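Local coordinates for Alpha/beta hydrolase fold protein (PDB 4G9E) that acts as an N-acyl homoserine lactonase of the alpha/beta-hydrolase fold, opening the lactone ring of bacterial quorum-sensing signals, at residues 13-18 / 85-90; 110-115 / 201-206. All coordinates share one frame; numbering follows the deposited sequence. Where two conformers were deposited one is given.

Contact 1 (13-18 / 85-90)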
ATOM      1  N   GLY A  13       3.890   3.279  18.450  1.00 12.66           N
ATOM      2  CA  GLY A  13       2.622   3.810  18.907  1.00 13.35           C
ATOM      3  C   GLY A  13       1.555   2.732  18.892  1.00 13.34           C
ATOM      4  O   GLY A  13       1.842   1.555  18.688  1.00 13.07           O
ATOM      5  N   ARG A  14       0.313   3.133  19.120  1.00 12.91           N
ATOM      6  CA  ARG A  14      -0.783   2.180  19.150  1.00 13.49           C
ATOM      7  C   ARG A  14      -1.339   2.039  17.742  1.00 12.34           C
ATOM      8  O   ARG A  14      -1.827   3.004  17.167  1.00 14.66           O
ATOM      9  CB  ARG A  14      -1.864   2.644  20.122  1.00 15.34           C
ATOM     10  CG  ARG A  14      -2.858   1.555  20.489  1.00 18.27           C
ATOM     11  CD  ARG A  14      -3.887   2.053  21.489  1.00 21.03           C
ATOM     12  NE  ARG A  14      -4.731   3.100  20.922  1.00 24.12           N
ATOM     13  CZ  ARG A  14      -4.739   4.362  21.336  1.00 26.22           C
ATOM     14  NH1 ARG A  14      -3.948   4.742  22.332  1.00 27.43           N
ATOM     15  NH2 ARG A  14      -5.543   5.243  20.757  1.00 26.83           N
ATOM     16  N   ILE A  15      -1.249   0.834  17.195  1.00 11.17           N
ATOM     17  CA  ILE A  15      -1.648   0.609  15.815  0.57 11.13           C
ATOM     18  C   ILE A  15      -2.960  -0.163  15.728  1.00 10.55           C
ATOM     19  O   ILE A  15      -3.123  -1.228  16.329  1.00 12.04           O
ATOM     20  CB  ILE A  15      -0.528  -0.083  15.007  0.57 11.46           C
ATOM     21  CG1 ILE A  15       0.671   0.864  14.882  0.57 11.65           C
ATOM     22  CG2 ILE A  15      -1.034  -0.505  13.632  0.57 11.98           C
ATOM     23  CD1 ILE A  15       1.858   0.268  14.166  0.57 10.88           C
ATOM     24  N   ALA A  16      -3.903   0.407  14.987  1.00 10.03           N
ATOM     25  CA  ALA A  16      -5.199  -0.216  14.769  1.00 11.18           C
ATOM     26  C   ALA A  16      -5.079  -1.299  13.701  1.00 10.35           C
ATOM     27  O   ALA A  16      -4.417  -1.098  12.680  1.00 10.38           O
ATOM     28  CB  ALA A  16      -6.207   0.829  14.345  1.00 12.20           C
ATOM     29  N   VAL A  17      -5.731  -2.437  13.932  1.00 10.24           N
ATOM     30  CA  VAL A  17      -5.682  -3.572  13.016  1.00 11.01           C
ATOM     31  C   VAL A  17      -7.086  -4.115  12.766  1.00 11.13           C
ATOM     32  O   VAL A  17      -7.834  -4.356  13.708  1.00 12.53           O
ATOM     33  CB  VAL A  17      -4.821  -4.720  13.592  1.00 12.12           C
ATOM     34  CG1 VAL A  17      -4.769  -5.887  12.621  1.00 13.47           C
ATOM     35  CG2 VAL A  17      -3.413  -4.230  13.909  1.00 13.18           C
ATOM     36  N   ARG A  18      -7.436  -4.290  11.496  1.00 10.99           N
ATOM     37  CA  ARG A  18      -8.689  -4.936  11.114  1.00 10.39           C
ATOM     38  C   ARG A  18      -8.347  -6.274  10.507  1.00  9.96           C
ATOM     39  O   ARG A  18      -7.438  -6.359   9.688  1.00 10.92           O
ATOM     40  CB  ARG A  18      -9.413  -4.110  10.056  1.00 12.32           C
ATOM     41  CG  ARG A  18      -9.819  -2.742  10.516  1.00 13.15           C
ATOM     42  CD  ARG A  18     -10.173  -1.852   9.340  1.00 12.88           C
ATOM     43  NE  ARG A  18     -10.230  -0.463   9.770  1.00 12.99           N
ATOM     44  CZ  ARG A  18      -9.157   0.304   9.938  1.00 12.44           C
ATOM     45  NH1 ARG A  18      -7.943  -0.178   9.699  1.00 12.65           N
ATOM     46  NH2 ARG A  18      -9.298   1.557  10.346  1.00 13.28           N
ATOM     47  N   THR A  85       6.395  -4.606   9.883  1.00  7.89           N
ATOM     48  CA  THR A  85       7.093  -5.837  10.209  1.00  8.31           C
ATOM     49  C   THR A  85       6.896  -6.167  11.695  1.00  8.92           C
ATOM     50  O   THR A  85       6.687  -7.323  12.058  1.00 10.02           O
ATOM     51  CB  THR A  85       8.588  -5.760   9.828  1.00  8.57           C
ATOM     52  OG1 THR A  85       8.715  -5.513   8.422  1.00  9.29           O
ATOM     53  CG2 THR A  85       9.275  -7.073  10.149  1.00 10.24           C
ATOM     54  N   GLU A  86       6.943  -5.144  12.547  1.00  8.53           N
ATOM     55  CA  GLU A  86       6.693  -5.311  13.977  1.00  9.29           C
ATOM     56  C   GLU A  86       5.249  -5.761  14.242  1.00  9.74           C
ATOM     57  O   GLU A  86       4.993  -6.616  15.094  1.00 10.55           O
ATOM     58  CB  GLU A  86       7.018  -4.015  14.738  1.00  9.73           C
ATOM     59  CG  GLU A  86       6.751  -4.100  16.235  1.00 10.91           C
ATOM     60  CD  GLU A  86       7.141  -2.845  16.994  1.00 11.43           C
ATOM     61  OE1 GLU A  86       7.654  -1.895  16.373  1.00 12.74           O
ATOM     62  OE2 GLU A  86       6.938  -2.812  18.226  1.00 12.32           O
ATOM     63  N   VAL A  87       4.303  -5.180  13.515  1.00  9.90           N
ATOM     64  CA  VAL A  87       2.911  -5.607  13.617  1.00 10.45           C
ATOM     65  C   VAL A  87       2.784  -7.096  13.288  1.00  9.90           C
ATOM     66  O   VAL A  87       2.167  -7.860  14.033  1.00 10.37           O
ATOM     67  CB  VAL A  87       1.999  -4.758  12.701  1.00 10.38           C
ATOM     68  CG1 VAL A  87       0.647  -5.444  12.476  1.00 11.66           C
ATOM     69  CG2 VAL A  87       1.826  -3.360  13.288  1.00 11.55           C
ATOM     70  N   MET A  88       3.382  -7.517  12.179  1.00  9.41           N
ATOM     71  CA  MET A  88       3.283  -8.920  11.781  1.00  9.37           C
ATOM     72  C   MET A  88       3.966  -9.847  12.795  1.00 10.16           C
ATOM     73  O   MET A  88       3.499 -10.960  13.031  1.00 11.07           O
ATOM     74  CB  MET A  88       3.818  -9.130  10.362  1.00  9.44           C
ATOM     75  CG  MET A  88       3.057  -8.347   9.290  1.00 10.48           C
ATOM     76  SD  MET A  88       1.265  -8.617   9.272  1.00 10.88           S
ATOM     77  CE  MET A  88       1.214 -10.248   8.547  1.00 13.05           C
ATOM     78  N   GLN A  89       5.080  -9.368  13.393  1.00 10.73           N
ATOM     79  CA  GLN A  89       5.748 -10.102  14.474  1.00 11.71           C
ATOM     80  C   GLN A  89       4.769 -10.292  15.640  1.00 11.57           C
ATOM     81  O   GLN A  89       4.656 -11.414  16.177  1.00 12.05           O
ATOM     82  CB  GLN A  89       6.996  -9.328  14.922  1.00 20.00           C
ATOM     83  CG  GLN A  89       7.886 -10.056  15.917  1.00 20.00           C
ATOM     84  CD  GLN A  89       8.562 -11.235  15.232  1.00 20.00           C
ATOM     85  OE1 GLN A  89       8.539 -12.366  15.732  1.00 20.00           O
ATOM     86  NE2 GLN A  89       9.201 -10.959  14.071  1.00 20.00           N
ATOM     87  N   GLN A  90       4.119  -9.237  16.072  1.00 12.01           N
ATOM     88  CA  GLN A  90       3.176  -9.333  17.186  1.00 12.34           C
ATOM     89  C   GLN A  90       1.995 -10.241  16.848  1.00 11.83           C
ATOM     90  O   GLN A  90       1.501 -10.985  17.697  1.00 12.93           O
ATOM     91  CB  GLN A  90       2.682  -7.949  17.619  1.00 13.21           C
ATOM     92  CG  GLN A  90       3.740  -7.112  18.331  1.00 14.75           C
ATOM     93  CD  GLN A  90       3.147  -5.949  19.107  1.00 16.54           C
ATOM     94  OE1 GLN A  90       1.947  -5.906  19.356  1.00 19.18           O
ATOM     95  NE2 GLN A  90       3.990  -4.998  19.490  1.00 17.36           N
TER
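The torsions of Ile15 and Val87 show how a strand and a helix can meet through a few methyl groups. In Ile15, CG1 stands beside the backbone N (chi1 -66°) and the chain runs on extended to CD1, which reaches out toward the helix 77-91. In Val87, CG1 is the branch anti to the backbone N (chi1 163°), leaving CG2 anti to the carbonyl carbon and directed at Ile15. The closest approach is Ile15 CD1 to Val87 CG2, 3.7 Å. The branch methyl Ile15 CG2 lies 4.1 Å from the same Val87 CG2, so one valine methyl fits against both arms of the isoleucine, and the two side chains meet at a slant. Ile15 was deposited in two conformers, and these details hold for one of them. Two residues further along the strand, Val17 faces the helix from the same side of the sheet, but more loosely: its CG2 stays 4.5 Å from Val87 CG1. Val87 thus packs against two strand residues, CG2 on Ile15 and, more distantly, CG1 on Val17.

No hydrogen bond crosses between the segments; the CA atoms of Ile15 and Val87 are 8.0 Å apart, and dispersion and burial account for the join. Polar links come at its margins. Glu86 OE1 bonds to Ser11 OG in the turn of the hairpin formed by strands 4-10 and 13-19, and Gln90 NE2 bonds to Glu9 O. Between helix and sheet, Val17 and Met88 both touch Ile55 of strand 52-57, extending the apolar layer inward. The arrangement is that of an alpha/beta-hydrolase sheet near its antiparallel edge, covered on one face by the helix of the beta-alpha-beta crossover from strand 52-57 to strand 97-101.

Contact 2 (110-115 / 201-206)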
ATOM      1  N   GLU A 110      10.008  -1.861   0.642  1.00  6.75           N
ATOM      2  CA  GLU A 110      10.955  -1.789   1.749  0.53  7.06           C
ATOM      3  C   GLU A 110      10.797  -2.965   2.728  1.00  6.75           C
ATOM      4  O   GLU A 110      11.730  -3.287   3.455  1.00  7.74           O
ATOM      5  CB  GLU A 110      10.872  -0.434   2.459  0.53  7.51           C
ATOM      6  CG  GLU A 110      11.142   0.778   1.556  0.53  8.03           C
ATOM      7  CD  GLU A 110      12.562   0.837   1.010  0.53  9.47           C
ATOM      8  OE1 GLU A 110      13.471   0.233   1.611  0.53 10.20           O
ATOM      9  OE2 GLU A 110      12.760   1.489  -0.038  0.53 10.57           O
ATOM     10  N   MET A 111       9.639  -3.625   2.727  1.00  6.52           N
ATOM     11  CA  MET A 111       9.458  -4.800   3.573  1.00  7.38           C
ATOM     12  C   MET A 111      10.154  -6.042   3.041  1.00  6.96           C
ATOM     13  O   MET A 111      10.364  -6.988   3.787  1.00  8.20           O
ATOM     14  CB  MET A 111       7.982  -5.120   3.805  1.00  7.58           C
ATOM     15  CG  MET A 111       7.290  -4.181   4.752  1.00  7.91           C
ATOM     16  SD  MET A 111       5.566  -4.632   5.039  1.00  9.50           S
ATOM     17  CE  MET A 111       5.732  -6.098   6.044  1.00 11.12           C
ATOM     18  N   ILE A 112      10.509  -6.060   1.762  1.00  6.72           N
ATOM     19  CA  ILE A 112      11.109  -7.262   1.194  1.00  7.49           C
ATOM     20  C   ILE A 112      12.335  -7.686   2.003  1.00  7.73           C
ATOM     21  O   ILE A 112      12.501  -8.863   2.320  1.00  8.85           O
ATOM     22  CB  ILE A 112      11.430  -7.088  -0.305  1.00  7.82           C
ATOM     23  CG1 ILE A 112      10.131  -6.944  -1.111  1.00  8.02           C
ATOM     24  CG2 ILE A 112      12.268  -8.253  -0.826  1.00 10.00           C
ATOM     25  CD1 ILE A 112      10.345  -6.566  -2.554  1.00  8.86           C
ATOM     26  N   ALA A 113      13.179  -6.729   2.371  1.00  7.53           N
ATOM     27  CA  ALA A 113      14.390  -7.043   3.122  1.00  9.14           C
ATOM     28  C   ALA A 113      14.119  -7.397   4.583  1.00  8.42           C
ATOM     29  O   ALA A 113      14.926  -8.065   5.223  1.00 11.60           O
ATOM     30  CB  ALA A 113      15.344  -5.874   3.055  1.00 10.86           C
ATOM     31  N   ARG A 114      13.003  -6.921   5.113  1.00  6.72           N
ATOM     32  CA  ARG A 114      12.685  -7.024   6.530  1.00  8.10           C
ATOM     33  C   ARG A 114      11.789  -8.201   6.885  1.00  8.58           C
ATOM     34  O   ARG A 114      11.709  -8.585   8.047  1.00  8.67           O
ATOM     35  CB  ARG A 114      12.004  -5.733   6.988  1.00  8.63           C
ATOM     36  CG  ARG A 114      12.905  -4.509   6.894  1.00  8.83           C
ATOM     37  CD  ARG A 114      12.139  -3.223   7.186  1.00  9.74           C
ATOM     38  NE  ARG A 114      13.071  -2.119   7.368  1.00  9.47           N
ATOM     39  CZ  ARG A 114      13.617  -1.416   6.383  1.00  9.34           C
ATOM     40  NH1 ARG A 114      13.292  -1.652   5.121  1.00 11.08           N
ATOM     41  NH2 ARG A 114      14.490  -0.457   6.667  1.00  9.19           N
ATOM     42  N   TYR A 115      11.109  -8.743   5.877  1.00  9.55           N
ATOM     43  CA  TYR A 115      10.036  -9.715   6.057  1.00 10.79           C
ATOM     44  C   TYR A 115      10.296 -10.842   5.064  1.00 11.45           C
ATOM     45  O   TYR A 115       9.626 -10.960   4.041  1.00 10.93           O
ATOM     46  CB  TYR A 115       8.698  -9.018   5.803  1.00  9.93           C
ATOM     47  CG  TYR A 115       7.463  -9.794   6.207  1.00  9.58           C
ATOM     48  CD1 TYR A 115       7.193 -10.080   7.542  1.00  9.89           C
ATOM     49  CD2 TYR A 115       6.545 -10.214   5.255  1.00  9.65           C
ATOM     50  CE1 TYR A 115       6.057 -10.790   7.914  1.00  9.55           C
ATOM     51  CE2 TYR A 115       5.400 -10.917   5.619  1.00  9.80           C
ATOM     52  CZ  TYR A 115       5.161 -11.200   6.945  1.00  8.78           C
ATOM     53  OH  TYR A 115       4.025 -11.893   7.292  1.00  9.96           O
ATOM     54  N   ARG A 201      14.188   0.807  -7.170  1.00  9.64           N
ATOM     55  CA  ARG A 201      14.434   0.276  -8.496  1.00 10.34           C
ATOM     56  C   ARG A 201      15.295  -0.977  -8.395  1.00  9.99           C
ATOM     57  O   ARG A 201      14.973  -2.019  -8.974  1.00 10.18           O
ATOM     58  CB  ARG A 201      15.113   1.316  -9.376  1.00 12.19           C
ATOM     59  CG  ARG A 201      15.487   0.804 -10.745  1.00 12.63           C
ATOM     60  CD  ARG A 201      16.405   1.788 -11.433  1.00 15.50           C
ATOM     61  NE  ARG A 201      17.637   1.936 -10.666  1.00 19.56           N
ATOM     62  CZ  ARG A 201      18.329   3.064 -10.573  1.00 21.63           C
ATOM     63  NH1 ARG A 201      17.913   4.153 -11.206  1.00 22.76           N
ATOM     64  NH2 ARG A 201      19.439   3.105  -9.848  1.00 23.36           N
ATOM     65  N   ASP A 202      16.386  -0.877  -7.643  1.00  9.77           N
ATOM     66  CA  ASP A 202      17.281  -2.013  -7.502  1.00 10.40           C
ATOM     67  C   ASP A 202      16.631  -3.146  -6.712  1.00  9.21           C
ATOM     68  O   ASP A 202      16.798  -4.318  -7.048  1.00 10.22           O
ATOM     69  CB  ASP A 202      18.599  -1.602  -6.847  1.00 12.58           C
ATOM     70  CG  ASP A 202      19.387  -0.608  -7.688  1.00 16.17           C
ATOM     71  OD1 ASP A 202      19.064  -0.429  -8.881  1.00 18.56           O
ATOM     72  OD2 ASP A 202      20.335  -0.005  -7.154  1.00 17.51           O
ATOM     73  N   ILE A 203      15.876  -2.806  -5.670  1.00  9.21           N
ATOM     74  CA  ILE A 203      15.235  -3.836  -4.866  1.00  8.79           C
ATOM     75  C   ILE A 203      14.299  -4.694  -5.713  1.00  8.30           C
ATOM     76  O   ILE A 203      14.362  -5.921  -5.644  1.00  8.70           O
ATOM     77  CB  ILE A 203      14.464  -3.248  -3.680  1.00  9.01           C
ATOM     78  CG1 ILE A 203      15.445  -2.730  -2.633  1.00  9.93           C
ATOM     79  CG2 ILE A 203      13.558  -4.291  -3.053  1.00  9.54           C
ATOM     80  CD1 ILE A 203      14.816  -1.804  -1.616  1.00 11.89           C
ATOM     81  N   VAL A 204      13.438  -4.075  -6.519  1.00  8.36           N
ATOM     82  CA  VAL A 204      12.486  -4.886  -7.273  1.00  8.67           C
ATOM     83  C   VAL A 204      13.158  -5.654  -8.410  1.00  9.52           C
ATOM     84  O   VAL A 204      12.707  -6.743  -8.760  1.00 10.01           O
ATOM     85  CB  VAL A 204      11.242  -4.103  -7.768  1.00  9.13           C
ATOM     86  CG1 VAL A 204      10.500  -3.467  -6.600  1.00  9.35           C
ATOM     87  CG2 VAL A 204      11.585  -3.096  -8.864  1.00  9.34           C
ATOM     88  N   ALA A 205      14.242  -5.109  -8.957  1.00  9.72           N
ATOM     89  CA  ALA A 205      14.982  -5.782 -10.020  1.00 10.34           C
ATOM     90  C   ALA A 205      15.625  -7.067  -9.517  1.00 10.36           C
ATOM     91  O   ALA A 205      15.725  -8.053 -10.251  1.00 12.20           O
ATOM     92  CB  ALA A 205      16.045  -4.854 -10.610  1.00 11.02           C
ATOM     93  N   GLU A 206      16.055  -7.047  -8.259  1.00 10.23           N
ATOM     94  CA  GLU A 206      16.848  -8.129  -7.692  1.00 10.95           C
ATOM     95  C   GLU A 206      16.031  -9.096  -6.833  1.00 11.48           C
ATOM     96  O   GLU A 206      16.491 -10.192  -6.513  1.00 12.99           O
ATOM     97  CB  GLU A 206      18.023  -7.527  -6.916  1.00 11.93           C
ATOM     98  CG  GLU A 206      18.961  -6.743  -7.833  1.00 14.44           C
ATOM     99  CD  GLU A 206      19.907  -5.793  -7.111  1.00 16.56           C
ATOM    100  OE1 GLU A 206      20.065  -5.886  -5.874  1.00 16.74           O
ATOM    101  OE2 GLU A 206      20.505  -4.937  -7.798  1.00 19.58           O
TER
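Ile203 meets Glu110 and Ile112 with two different methyls, and the Glu110 side is the enclosed, anchored part of this contact. Ile203 CD1 rests 4.0 Å from Glu110 OE1, the two side chains nearly perpendicular. The approach is plain van der Waals packing against a buried carboxylate whose polar needs are met close by: OE1 accepts from Gly198 N, just ahead of helix 200-206, and OE2 from Gln200 NE2 in its first residue. Glu110 reaches this place through a bend at chi2 (-65°), in the one of its two deposited conformers described here. Arg114 NH1 donates to Glu110 O at 2.8 Å, coming from above the carbonyl plane, while its salt bridge to Glu110 OE1 is long.

The other half is equally close but nearer solvent. Ile112 CD1 approaches Ile203 CG2 to 4.0 Å, the two side chains lying alongside and pointing opposite ways; both residues are partly exposed, and Ala113 and Glu206 are solvent-exposed. Ile203 also touches Ile109, further back in helix 103-111. That helix begins within a GxSxG sequence consistent with the nucleophile elbow of alpha/beta hydrolases, and helix 200-206 packs beside its C-terminal end.

How the contacts relate
Along the chain the contacts come in series: contact 1 closes with helix 77-91 before contact 2 opens at the end of helix 103-111. Their centres are 21 Å apart, yet they touch where helix 77-91 meets the segment that follows helix 103-111. Met88 CE packs 3.5 Å from Tyr115 OH, and Thr85 CG2 lies 3.6 Å from Arg114 O. Strand 97-101 connects the helices within the sheet, so helix 77-91 is the intermediary: contact 1 joins it to the antiparallel edge, and contact 2 carries the packing on to helix 200-206, which precedes strand 211-216. Together they mark neighbouring steps in the helical layer on one face of the alpha/beta-hydrolase sheet.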